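PDB 2HNK: SAM-dependent O-methyltransferase from Leptospira interrogans, which probably transfers the methyl group of S-adenosylmethionine to a hydroxyl oxygen of an acceptor substrate. Local coordinates for residues C[93-98]-C[116-121]; C[145-150]-C[168-173]. All coordinates share one frame; numbering follows the deposited sequence.

Contact 1: residues C[93-98]-C[116-121]. With SAH (S-adenosyl-L-homocysteine), chain O.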
ATOM      1  N   VAL C  93       3.213  12.775 -23.450  1.00 31.06           N
ATOM      2  CA  VAL C  93       3.097  13.366 -24.780  1.00 31.93           C
ATOM      3  C   VAL C  93       3.384  14.866 -24.801  1.00 32.54           C
ATOM      4  O   VAL C  93       3.583  15.437 -25.874  1.00 32.93           O
ATOM      5  CB  VAL C  93       1.687  13.138 -25.384  1.00 31.93           C
ATOM      6  CG1 VAL C  93       1.511  11.689 -25.783  1.00 32.12           C
ATOM      7  CG2 VAL C  93       0.586  13.581 -24.411  1.00 31.68           C
ATOM      8  N   SER C  94       3.408  15.499 -23.626  1.00 33.02           N
ATOM      9  CA  SER C  94       3.385  16.963 -23.546  1.00 33.35           C
ATOM     10  C   SER C  94       4.713  17.593 -23.148  1.00 33.85           C
ATOM     11  O   SER C  94       5.201  17.393 -22.024  1.00 33.93           O
ATOM     12  CB  SER C  94       2.274  17.432 -22.601  1.00 33.22           C
ATOM     13  OG  SER C  94       2.394  18.815 -22.320  1.00 33.66           O
ATOM     14  N   GLU C  95       5.285  18.367 -24.071  1.00 34.09           N
ATOM     15  CA  GLU C  95       6.495  19.138 -23.792  1.00 34.40           C
ATOM     16  C   GLU C  95       6.196  20.215 -22.759  1.00 34.15           C
ATOM     17  O   GLU C  95       6.961  20.408 -21.812  1.00 34.04           O
ATOM     18  CB  GLU C  95       7.045  19.793 -25.065  1.00 34.36           C
ATOM     19  CG  GLU C  95       8.504  20.262 -24.940  1.00 35.92           C
ATOM     20  CD  GLU C  95       8.774  21.606 -25.623  1.00 38.45           C
ATOM     21  OE1 GLU C  95       9.677  22.341 -25.154  1.00 39.51           O
ATOM     22  OE2 GLU C  95       8.086  21.937 -26.618  1.00 39.17           O
ATOM     23  N   GLU C  96       5.077  20.906 -22.966  1.00 34.17           N
ATOM     24  CA  GLU C  96       4.639  22.006 -22.123  1.00 34.48           C
ATOM     25  C   GLU C  96       4.561  21.627 -20.641  1.00 33.92           C
ATOM     26  O   GLU C  96       5.130  22.313 -19.793  1.00 33.98           O
ATOM     27  CB  GLU C  96       3.285  22.529 -22.606  1.00 34.17           C
ATOM     28  CG  GLU C  96       2.746  23.692 -21.789  1.00 35.68           C
ATOM     29  CD  GLU C  96       1.471  24.293 -22.366  1.00 36.50           C
ATOM     30  OE1 GLU C  96       0.627  23.533 -22.887  1.00 40.64           O
ATOM     31  OE2 GLU C  96       1.303  25.531 -22.288  1.00 39.21           O
ATOM     32  N   TRP C  97       3.861  20.538 -20.341  1.00 33.51           N
ATOM     33  CA  TRP C  97       3.633  20.129 -18.955  1.00 33.21           C
ATOM     34  C   TRP C  97       4.849  19.502 -18.319  1.00 32.19           C
ATOM     35  O   TRP C  97       5.103  19.714 -17.136  1.00 31.87           O
ATOM     36  CB  TRP C  97       2.436  19.197 -18.848  1.00 34.25           C
ATOM     37  CG  TRP C  97       1.160  19.895 -19.148  1.00 35.22           C
ATOM     38  CD1 TRP C  97       0.871  21.218 -18.923  1.00 36.30           C
ATOM     39  CD2 TRP C  97      -0.018  19.317 -19.711  1.00 36.55           C
ATOM     40  NE1 TRP C  97      -0.416  21.496 -19.323  1.00 37.19           N
ATOM     41  CE2 TRP C  97      -0.986  20.346 -19.804  1.00 36.96           C
ATOM     42  CE3 TRP C  97      -0.359  18.027 -20.132  1.00 36.84           C
ATOM     43  CZ2 TRP C  97      -2.267  20.124 -20.313  1.00 36.89           C
ATOM     44  CZ3 TRP C  97      -1.639  17.805 -20.640  1.00 36.82           C
ATOM     45  CH2 TRP C  97      -2.576  18.853 -20.727  1.00 36.41           C
ATOM     46  N   THR C  98       5.618  18.754 -19.104  1.00 30.97           N
ATOM     47  CA  THR C  98       6.840  18.169 -18.582  1.00 30.34           C
ATOM     48  C   THR C  98       7.944  19.218 -18.416  1.00 29.95           C
ATOM     49  O   THR C  98       8.907  18.993 -17.675  1.00 29.97           O
ATOM     50  CB  THR C  98       7.308  16.925 -19.382  1.00 30.71           C
ATOM     51  OG1 THR C  98       7.593  17.290 -20.738  1.00 30.50           O
ATOM     52  CG2 THR C  98       6.225  15.842 -19.356  1.00 30.33           C
ATOM     53  N   LEU C 116      13.410  11.096 -19.259  1.00 27.74           N
ATOM     54  CA  LEU C 116      12.191  11.527 -19.933  1.00 27.97           C
ATOM     55  C   LEU C 116      12.180  11.097 -21.395  1.00 28.37           C
ATOM     56  O   LEU C 116      13.175  11.245 -22.106  1.00 28.92           O
ATOM     57  CB  LEU C 116      12.023  13.046 -19.813  1.00 27.84           C
ATOM     58  CG  LEU C 116      10.795  13.735 -20.427  1.00 27.57           C
ATOM     59  CD1 LEU C 116       9.503  13.325 -19.754  1.00 26.49           C
ATOM     60  CD2 LEU C 116      10.966  15.235 -20.351  1.00 27.44           C
ATOM     61  N   LYS C 117      11.053  10.538 -21.818  1.00 28.71           N
ATOM     62  CA  LYS C 117      10.801  10.254 -23.211  1.00 28.53           C
ATOM     63  C   LYS C 117       9.436  10.808 -23.606  1.00 28.91           C
ATOM     64  O   LYS C 117       8.396  10.277 -23.211  1.00 28.41           O
ATOM     65  CB  LYS C 117      10.877   8.753 -23.501  1.00 28.79           C
ATOM     66  CG  LYS C 117      10.866   8.404 -25.001  1.00 28.06           C
ATOM     67  CD  LYS C 117      11.941   9.171 -25.774  1.00 27.77           C
ATOM     68  CE  LYS C 117      11.867   8.901 -27.275  1.00 28.47           C
ATOM     69  NZ  LYS C 117      10.630   9.458 -27.871  1.00 28.98           N
ATOM     70  N   LEU C 118       9.470  11.886 -24.387  1.00 29.17           N
ATOM     71  CA  LEU C 118       8.275  12.491 -24.954  1.00 29.62           C
ATOM     72  C   LEU C 118       7.827  11.703 -26.167  1.00 29.86           C
ATOM     73  O   LEU C 118       8.649  11.160 -26.907  1.00 30.05           O
ATOM     74  CB  LEU C 118       8.542  13.945 -25.357  1.00 29.54           C
ATOM     75  CG  LEU C 118       8.895  14.939 -24.244  1.00 30.29           C
ATOM     76  CD1 LEU C 118       9.462  16.216 -24.854  1.00 30.75           C
ATOM     77  CD2 LEU C 118       7.692  15.252 -23.319  1.00 29.83           C
ATOM     78  N   GLY C 119       6.517  11.658 -26.366  1.00 30.23           N
ATOM     79  CA  GLY C 119       5.918  10.904 -27.452  1.00 30.92           C
ATOM     80  C   GLY C 119       4.832  10.009 -26.903  1.00 31.49           C
ATOM     81  O   GLY C 119       4.535  10.056 -25.708  1.00 31.91           O
ATOM     82  N   SER C 120       4.252   9.197 -27.785  1.00 31.72           N
ATOM     83  CA  SER C 120       3.238   8.204 -27.441  1.00 31.96           C
ATOM     84  C   SER C 120       3.808   7.094 -26.556  1.00 31.87           C
ATOM     85  O   SER C 120       4.840   6.501 -26.886  1.00 32.00           O
ATOM     86  CB  SER C 120       2.647   7.619 -28.732  1.00 32.05           C
ATOM     87  OG  SER C 120       2.424   6.216 -28.625  1.00 34.17           O
ATOM     88  N   ALA C 121       3.133   6.813 -25.438  1.00 31.72           N
ATOM     89  CA  ALA C 121       3.627   5.827 -24.472  1.00 31.35           C
ATOM     90  C   ALA C 121       3.532   4.391 -24.986  1.00 31.27           C
ATOM     91  O   ALA C 121       4.408   3.572 -24.693  1.00 31.02           O
ATOM     92  CB  ALA C 121       2.934   5.967 -23.139  1.00 31.23           C
TER
HETATM   93  N   SAH O2003       1.038  11.633 -12.849  1.00 47.74           N
HETATM   94  CA  SAH O2003       0.560  13.040 -13.018  1.00 48.17           C
HETATM   95  CB  SAH O2003      -0.849  13.048 -13.611  1.00 48.45           C
HETATM   96  CG  SAH O2003      -0.937  12.465 -15.024  1.00 50.39           C
HETATM   97  SD  SAH O2003      -2.221  13.318 -15.965  1.00 53.68           S
HETATM   98  C   SAH O2003       0.629  13.879 -11.731  1.00 47.79           C
HETATM   99  O   SAH O2003       0.381  15.088 -11.744  1.00 47.39           O
HETATM  100  OXT SAH O2003       0.934  13.377 -10.650  1.00 47.16           O
HETATM  101  C5' SAH O2003      -1.956  12.366 -17.484  1.00 56.41           C
HETATM  102  C4' SAH O2003      -0.783  12.822 -18.347  1.00 57.98           C
HETATM  103  O4' SAH O2003      -0.550  11.842 -19.338  1.00 59.36           O
HETATM  104  C3' SAH O2003      -1.047  14.131 -19.071  1.00 58.98           C
HETATM  105  O3' SAH O2003       0.013  15.015 -18.798  1.00 59.52           O
HETATM  106  C2' SAH O2003      -1.055  13.802 -20.551  1.00 59.66           C
HETATM  107  O2' SAH O2003      -0.345  14.778 -21.284  1.00 59.98           O
HETATM  108  C1' SAH O2003      -0.348  12.451 -20.599  1.00 59.67           C
HETATM  109  N9  SAH O2003      -0.800  11.576 -21.704  1.00 59.55           N
HETATM  110  C8  SAH O2003      -2.027  11.536 -22.328  1.00 59.55           C
HETATM  111  N7  SAH O2003      -1.992  10.587 -23.297  1.00 59.33           N
HETATM  112  C5  SAH O2003      -0.764  10.015 -23.299  1.00 59.65           C
HETATM  113  C6  SAH O2003      -0.180   9.007 -24.066  1.00 59.47           C
HETATM  114  N6  SAH O2003      -0.864   8.398 -25.028  1.00 59.55           N
HETATM  115  N1  SAH O2003       1.132   8.639 -23.830  1.00 59.67           N
HETATM  116  C2  SAH O2003       1.865   9.258 -22.835  1.00 59.56           C
HETATM  117  N3  SAH O2003       1.284  10.256 -22.076  1.00 59.81           N
HETATM  118  C4  SAH O2003      -0.005  10.632 -22.305  1.00 59.85           C
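In the Rossmann-like fold of this methyltransferase, the beta-alpha-beta unit formed by strand 87-92, helix 95-107 and strand 114-118 brings the start of its helix against the end of its last strand. No hydrogen bond crosses between 93-98 and 116-121, so the join is by van der Waals contact, with Leu118 and Val93 the main contributors. From CB of Leu118, CG lies anti to the carbonyl carbon (chi1 -64°), which swings the branch toward the helix. There the Leu118 and Glu95 side chains cross obliquely, CD1 of Leu118 4.2 Å from CG of Glu95. Leu118 CD2 meets Thr98 OG1 tip to tip at 3.3 Å and lies beside Ser94 O. That hydroxyl is already engaged: Thr98 OG1 donates to a lone pair of Ser94 O at 2.7 Å, and the same carbonyl takes Thr98 N. Ser94 is the helix N-cap, its OG accepting from Trp97 N in a nearly straight bond (168°), while its backbone N is held by Asp92 OD1.

Toward the cofactor product, Val93 lies against the nucleoside with both methyls. Its CG1 sits 3.4 Å from Gly119 O and also touches the adenine, and its CG2 packs on the ribose side, 3.5 Å from SAH O2'. The backbone angles of Gly119 suit glycine, since a CB there would be jammed against Leu118 O. Two residues on, Ala121 N donates to adenine N1 at 3.2 Å, bent to 146°.

Contact 2: residues C[145-150]-C[168-173]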
ATOM      1  N   PRO C 145      12.288  -7.011 -22.004  1.00 29.39           N
ATOM      2  CA  PRO C 145      11.290  -7.557 -21.087  1.00 29.01           C
ATOM      3  C   PRO C 145      11.892  -7.877 -19.724  1.00 28.74           C
ATOM      4  O   PRO C 145      13.113  -7.966 -19.599  1.00 28.35           O
ATOM      5  CB  PRO C 145      10.818  -8.846 -21.783  1.00 29.16           C
ATOM      6  CG  PRO C 145      11.843  -9.154 -22.818  1.00 29.19           C
ATOM      7  CD  PRO C 145      12.528  -7.877 -23.174  1.00 29.48           C
ATOM      8  N   SER C 146      11.026  -8.027 -18.721  1.00 28.72           N
ATOM      9  CA  SER C 146      11.409  -8.317 -17.333  1.00 28.47           C
ATOM     10  C   SER C 146      12.518  -7.428 -16.791  1.00 27.67           C
ATOM     11  O   SER C 146      13.447  -7.909 -16.151  1.00 27.91           O
ATOM     12  CB  SER C 146      11.798  -9.793 -17.182  1.00 28.68           C
ATOM     13  OG  SER C 146      10.638 -10.601 -17.176  1.00 30.87           O
ATOM     14  N   SER C 147      12.426  -6.132 -17.044  1.00 26.92           N
ATOM     15  CA  SER C 147      13.491  -5.218 -16.629  1.00 26.27           C
ATOM     16  C   SER C 147      13.056  -4.171 -15.590  1.00 26.06           C
ATOM     17  O   SER C 147      13.898  -3.486 -15.011  1.00 26.06           O
ATOM     18  CB  SER C 147      14.085  -4.526 -17.863  1.00 26.34           C
ATOM     19  OG  SER C 147      13.086  -3.839 -18.598  1.00 24.51           O
ATOM     20  N   ILE C 148      11.747  -4.059 -15.354  1.00 25.51           N
ATOM     21  CA  ILE C 148      11.196  -2.981 -14.527  1.00 25.06           C
ATOM     22  C   ILE C 148      10.678  -3.472 -13.172  1.00 24.94           C
ATOM     23  O   ILE C 148      10.055  -4.531 -13.075  1.00 25.05           O
ATOM     24  CB  ILE C 148      10.088  -2.192 -15.298  1.00 25.11           C
ATOM     25  CG1 ILE C 148      10.587  -1.786 -16.701  1.00 24.89           C
ATOM     26  CG2 ILE C 148       9.612  -0.977 -14.505  1.00 24.35           C
ATOM     27  CD1 ILE C 148      11.823  -0.854 -16.724  1.00 24.27           C
ATOM     28  N   ASP C 149      10.939  -2.690 -12.129  1.00 24.48           N
ATOM     29  CA  ASP C 149      10.483  -3.033 -10.781  1.00 24.12           C
ATOM     30  C   ASP C 149       9.053  -2.592 -10.518  1.00 23.73           C
ATOM     31  O   ASP C 149       8.263  -3.331  -9.919  1.00 23.48           O
ATOM     32  CB  ASP C 149      11.398  -2.391  -9.741  1.00 24.37           C
ATOM     33  CG  ASP C 149      12.812  -2.903  -9.824  1.00 23.76           C
ATOM     34  OD1 ASP C 149      12.987  -4.109 -10.048  1.00 25.16           O
ATOM     35  OD2 ASP C 149      13.742  -2.104  -9.649  1.00 24.44           O
ATOM     36  N   LEU C 150       8.731  -1.381 -10.968  1.00 23.05           N
ATOM     37  CA  LEU C 150       7.470  -0.756 -10.620  1.00 22.79           C
ATOM     38  C   LEU C 150       6.960   0.143 -11.739  1.00 22.57           C
ATOM     39  O   LEU C 150       7.733   0.863 -12.378  1.00 22.38           O
ATOM     40  CB  LEU C 150       7.605   0.015  -9.296  1.00 22.39           C
ATOM     41  CG  LEU C 150       6.367   0.630  -8.636  1.00 22.59           C
ATOM     42  CD1 LEU C 150       6.524   0.681  -7.115  1.00 22.91           C
ATOM     43  CD2 LEU C 150       6.082   2.025  -9.177  1.00 23.27           C
ATOM     44  N   LEU C 168       3.082  -5.652 -18.209  1.00 28.29           N
ATOM     45  CA  LEU C 168       3.271  -6.985 -17.670  1.00 29.06           C
ATOM     46  C   LEU C 168       4.518  -7.649 -18.255  1.00 29.40           C
ATOM     47  O   LEU C 168       5.190  -8.428 -17.578  1.00 29.77           O
ATOM     48  CB  LEU C 168       2.031  -7.820 -17.975  1.00 28.85           C
ATOM     49  CG  LEU C 168       1.365  -8.564 -16.825  1.00 30.01           C
ATOM     50  CD1 LEU C 168       1.133  -7.646 -15.627  1.00 29.96           C
ATOM     51  CD2 LEU C 168       0.052  -9.171 -17.320  1.00 29.64           C
ATOM     52  N   LYS C 169       4.811  -7.330 -19.516  1.00 29.37           N
ATOM     53  CA  LYS C 169       5.992  -7.818 -20.213  1.00 29.34           C
ATOM     54  C   LYS C 169       7.261  -7.114 -19.710  1.00 28.63           C
ATOM     55  O   LYS C 169       8.307  -7.751 -19.525  1.00 28.24           O
ATOM     56  CB  LYS C 169       5.808  -7.650 -21.730  1.00 29.71           C
ATOM     57  CG  LYS C 169       6.985  -8.156 -22.576  1.00 33.18           C
ATOM     58  CD  LYS C 169       6.529  -9.178 -23.622  1.00 36.35           C
ATOM     59  CE  LYS C 169       6.243 -10.539 -22.988  1.00 38.30           C
ATOM     60  NZ  LYS C 169       5.359 -11.403 -23.840  1.00 40.88           N
ATOM     61  N   LEU C 170       7.164  -5.808 -19.464  1.00 27.72           N
ATOM     62  CA  LEU C 170       8.312  -5.054 -18.958  1.00 27.03           C
ATOM     63  C   LEU C 170       8.610  -5.323 -17.485  1.00 26.44           C
ATOM     64  O   LEU C 170       9.758  -5.225 -17.063  1.00 26.24           O
ATOM     65  CB  LEU C 170       8.141  -3.551 -19.205  1.00 27.05           C
ATOM     66  CG  LEU C 170       8.423  -3.083 -20.639  1.00 27.42           C
ATOM     67  CD1 LEU C 170       7.772  -1.739 -20.905  1.00 26.48           C
ATOM     68  CD2 LEU C 170       9.933  -3.033 -20.940  1.00 26.91           C
ATOM     69  N   LEU C 171       7.580  -5.659 -16.710  1.00 25.99           N
ATOM     70  CA  LEU C 171       7.751  -5.926 -15.281  1.00 25.71           C
ATOM     71  C   LEU C 171       8.476  -7.240 -15.015  1.00 25.82           C
ATOM     72  O   LEU C 171       8.177  -8.251 -15.645  1.00 25.65           O
ATOM     73  CB  LEU C 171       6.402  -5.962 -14.550  1.00 25.09           C
ATOM     74  CG  LEU C 171       5.706  -4.694 -14.071  1.00 24.84           C
ATOM     75  CD1 LEU C 171       4.372  -5.078 -13.431  1.00 23.88           C
ATOM     76  CD2 LEU C 171       6.564  -3.901 -13.076  1.00 23.95           C
ATOM     77  N   LYS C 172       9.409  -7.209 -14.064  1.00 25.89           N
ATOM     78  CA  LYS C 172      10.012  -8.422 -13.518  1.00 26.44           C
ATOM     79  C   LYS C 172       8.959  -9.210 -12.740  1.00 26.31           C
ATOM     80  O   LYS C 172       8.011  -8.616 -12.210  1.00 26.56           O
ATOM     81  CB  LYS C 172      11.154  -8.068 -12.565  1.00 26.74           C
ATOM     82  CG  LYS C 172      12.292  -7.245 -13.165  1.00 27.72           C
ATOM     83  CD  LYS C 172      13.349  -7.028 -12.097  1.00 29.80           C
ATOM     84  CE  LYS C 172      14.290  -5.916 -12.454  1.00 30.77           C
ATOM     85  NZ  LYS C 172      15.132  -5.641 -11.267  1.00 32.54           N
ATOM     86  N   PRO C 173       9.109 -10.549 -12.660  1.00 26.22           N
ATOM     87  CA  PRO C 173       8.238 -11.295 -11.751  1.00 25.90           C
ATOM     88  C   PRO C 173       8.340 -10.712 -10.343  1.00 25.30           C
ATOM     89  O   PRO C 173       9.424 -10.310  -9.923  1.00 25.18           O
ATOM     90  CB  PRO C 173       8.818 -12.714 -11.807  1.00 26.31           C
ATOM     91  CG  PRO C 173       9.401 -12.804 -13.202  1.00 26.00           C
ATOM     92  CD  PRO C 173      10.031 -11.447 -13.386  1.00 26.52           C
TER
HETATM   93  O   HOH W   1       8.479 -10.165 -18.852  1.00 36.38           O
HETATM   94  O   HOH W   2      16.052  -3.061 -10.867  1.00 28.42           O
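The flat groups here are the carboxylate of Asp149 and the peptide carbonyls at the end of helix 160-170. Asp149 OD1 takes Lys172 NZ on its syn lone pair in a 2.9 Å salt bridge, while a water accepts from NZ and donates to OD2; OD2 also receives the backbone N of Lys62 and of Arg63. With several donors around it, the carboxylate probably stays ionised. The carbonyl of Leu170 takes two backbone donors: Ile148 N lies in its plane at 2.9 Å, whereas Ser147 N, at 2.8 Å, stands 27° out of it and bonds along a bent N-H (137°).

One residue earlier, Ser146 N meets Lys169 O at 2.8 Å in a straight line (173°), and a water bridges that oxygen to Ser146 OG. The amides of 146-148 thus bond the carbonyls of Lys169 and Leu170 at the helix end, a C-terminal capping arrangement; Ser146, in the left-handed region, sits at this turn. Beyond it, Lys172 N bonds Ile148 O at 2.9 Å; together with Ile148 N to Leu170 O, this makes the parallel bridge of Ile148 with Leu171. Lys172 then extends fully past CG: CG packs 3.3 Å from Ser146 O, CE passes Ser147 O, and the ammonium lies alongside Asp149.

Ile148 and Leu170, both buried, lie side by side, with CG1 of Ile148 3.9 Å from CB of Leu170, and CD2 of Leu171 touches the carbonyl oxygens of Ile148 and Asp149.

Around this, Leu170 presses on Leu125 and Ile129 of helix 121-130, Ile148 rests on Ile65 of strand 63-67, and the Asp149 backbone pairs with Arg63 and Leu176, placing the contact where strand 148-153 enters the sheet between strands 63-67 and 175-180.

In the fold
Along the chain the two contacts follow in series, neither nested nor crossed. Contact 1 comes first, closing the 17 residues that carry the rest of helix 95-107 and the start of strand 114-118; helix 121-130 begins at its far end. Contact 2 then closes the 17 residues between 150 and 168, the remainder of strand 148-153 and most of helix 160-170. Contact 1 lies at the strand ends facing the bound nucleoside, at the end of the outer strand 114-118, whereas contact 2 lies where central strand 148-153 begins. Their centres are about 22 Å apart and their nearest atoms about 7 Å, without touching. Helix 121-130 connects them: it starts in contact 1 and packs against Leu170 of contact 2.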